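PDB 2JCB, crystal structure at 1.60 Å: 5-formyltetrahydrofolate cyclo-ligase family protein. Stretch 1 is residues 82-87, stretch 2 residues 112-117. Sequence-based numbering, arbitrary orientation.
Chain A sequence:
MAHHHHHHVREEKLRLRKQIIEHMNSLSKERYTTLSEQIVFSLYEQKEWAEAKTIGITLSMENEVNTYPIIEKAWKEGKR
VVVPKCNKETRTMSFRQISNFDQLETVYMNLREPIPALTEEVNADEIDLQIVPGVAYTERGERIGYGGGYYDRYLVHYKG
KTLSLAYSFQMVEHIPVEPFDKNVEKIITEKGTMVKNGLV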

# COMPACT_ATOMS: atom_id res chain seq x y z
N VAL A 82 -3.08 -4.99 11.13
CA VAL A 82 -3.39 -3.55 11.41
C VAL A 82 -3.66 -2.77 10.13
O VAL A 82 -2.92 -2.88 9.14
N VAL A 83 -4.70 -1.93 10.16
CA VAL A 83 -5.12 -1.13 8.99
C VAL A 83 -5.25 0.35 9.42
O VAL A 83 -5.53 0.62 10.61
N PRO A 84 -5.01 1.29 8.49
CA PRO A 84 -4.95 2.69 8.94
C PRO A 84 -6.30 3.41 9.01
O PRO A 84 -7.17 3.22 8.18
N LYS A 85 -6.40 4.27 10.02
CA LYS A 85 -7.40 5.33 10.05
C LYS A 85 -6.66 6.65 9.81
O LYS A 85 -5.78 7.04 10.59
N CYS A 86 -7.06 7.36 8.76
CA CYS A 86 -6.40 8.60 8.40
C CYS A 86 -7.03 9.78 9.09
O CYS A 86 -8.26 9.89 9.20
N ASN A 87 -6.19 10.65 9.61
CA ASN A 87 -6.65 11.93 10.10
C ASN A 87 -6.32 12.98 9.03
O ASN A 87 -5.15 13.30 8.78
N ARG A 112 -12.95 2.34 3.56
CA ARG A 112 -13.20 1.59 4.80
C ARG A 112 -12.10 1.80 5.81
O ARG A 112 -10.92 1.71 5.45
N GLU A 113 -12.48 2.05 7.07
CA GLU A 113 -11.51 2.28 8.14
C GLU A 113 -11.89 1.59 9.45
O GLU A 113 -13.06 1.38 9.69
N PRO A 114 -10.89 1.30 10.32
CA PRO A 114 -11.17 0.64 11.61
C PRO A 114 -12.00 1.59 12.48
O PRO A 114 -11.73 2.80 12.48
N ILE A 115 -12.97 1.04 13.20
CA ILE A 115 -13.82 1.84 14.07
C ILE A 115 -13.02 2.10 15.36
O ILE A 115 -12.68 1.15 16.07
N PRO A 116 -12.65 3.38 15.61
CA PRO A 116 -11.84 3.67 16.80
C PRO A 116 -12.34 2.98 18.07
O PRO A 116 -11.55 2.41 18.80
N ALA A 117 -13.66 3.01 18.32
CA ALA A 117 -14.22 2.45 19.55
C ALA A 117 -14.05 0.93 19.68
O ALA A 117 -14.06 0.39 20.79

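The two strands cross steeply, their N-to-C directions 103° apart and their axes 5.7 Å apart at closest approach. No backbone-to-backbone hydrogen bond joins them; the links run through side chains, one backbone N and two waters. Arg 112 (chi1 m) starts sideways and its end leads away; its carbonyl takes part through water 1, which donates to Arg 112 O (3.0 Å) and to Pro 84 O (2.8 Å), bridging the two backbones.

Glu 113 points toward stretch 1 with chi1 m and chi2 t, an extended course that brings its carboxylate to the far strand. There OE2 accepts from the backbone N of Cys 86 at 2.9 Å, and the N-H...O angle of 177° marks a nearly linear bond. Its other oxygen, OE1, lies 3.4 Å from Lys 85 NZ, a salt bridge whose hydrogen bond is weak.

Pro 114 also points toward stretch 1. Its CD lies 3.9 Å from Val 83 CG2, an apolar contact made with Val 83 in rotamer m, and 3.4 Å from Pro 84 O. Water 2 accepts from Lys 85 NZ (2.9 Å) and donates to Pro 114 O (2.7 Å).

Ile 115 points away and makes no contact. The CA-to-CB bond of Pro 116 points sideways, and its CG lies 3.6 Å from Lys 85 CE; the t, t, t torsions chi1 to chi3 of Lys 85 extend the chain to CE, and chi4 p then sets NZ. Ala 117 lies out of reach.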

# COMPACT_ATOMS: atom_id res chain seq x y z
CB VAL A 82 -2.36 -2.84 12.36
CG1 VAL A 82 -2.23 -3.59 13.66
CG2 VAL A 82 -1.01 -2.67 11.70
CB VAL A 83 -6.48 -1.66 8.48
CG1 VAL A 83 -6.30 -3.07 7.89
CG2 VAL A 83 -7.50 -1.78 9.67
CB PRO A 84 -4.08 3.36 7.88
CG PRO A 84 -4.33 2.56 6.64
CD PRO A 84 -4.69 1.16 7.05
CB LYS A 85 -8.16 5.34 11.39
CG LYS A 85 -9.23 6.46 11.44
CD LYS A 85 -10.26 6.26 12.54
CE LYS A 85 -11.33 7.40 12.54
NZ LYS A 85 -12.22 7.46 11.31
CB CYS A 86 -6.42 8.81 6.88
SG CYS A 86 -5.55 7.55 5.98
CB ASN A 87 -6.04 12.24 11.47
CG ASN A 87 -6.50 13.57 12.05
OD1 ASN A 87 -6.89 14.48 11.32
ND2 ASN A 87 -6.42 13.71 13.37
CB ARG A 112 -13.39 0.08 4.51
CG ARG A 112 -14.39 -0.12 3.40
CD ARG A 112 -15.15 -1.42 3.44
NE ARG A 112 -15.67 -1.84 4.76
CZ ARG A 112 -16.82 -1.45 5.30
NH1 ARG A 112 -17.60 -0.57 4.70
NH2 ARG A 112 -17.20 -1.94 6.48
CB GLU A 113 -11.32 3.78 8.40
CG GLU A 113 -10.61 4.50 7.23
CD GLU A 113 -10.28 5.94 7.54
OE1 GLU A 113 -11.11 6.62 8.21
OE2 GLU A 113 -9.21 6.40 7.09
CB PRO A 114 -9.77 0.47 12.23
CG PRO A 114 -8.89 1.44 11.51
CD PRO A 114 -9.45 1.59 10.15
CB ILE A 115 -15.14 1.08 14.41
CG1 ILE A 115 -15.90 0.71 13.12
CG2 ILE A 115 -15.98 1.89 15.40
CD1 ILE A 115 -16.96 -0.37 13.31
CB PRO A 116 -11.96 5.19 16.95
CG PRO A 116 -12.10 5.67 15.58
CD PRO A 116 -12.92 4.61 14.85
CB ALA A 117 -15.69 2.84 19.69
O HOH W 1 -8.28 1.09 6.75
O HOH W 2 -13.23 4.70 11.24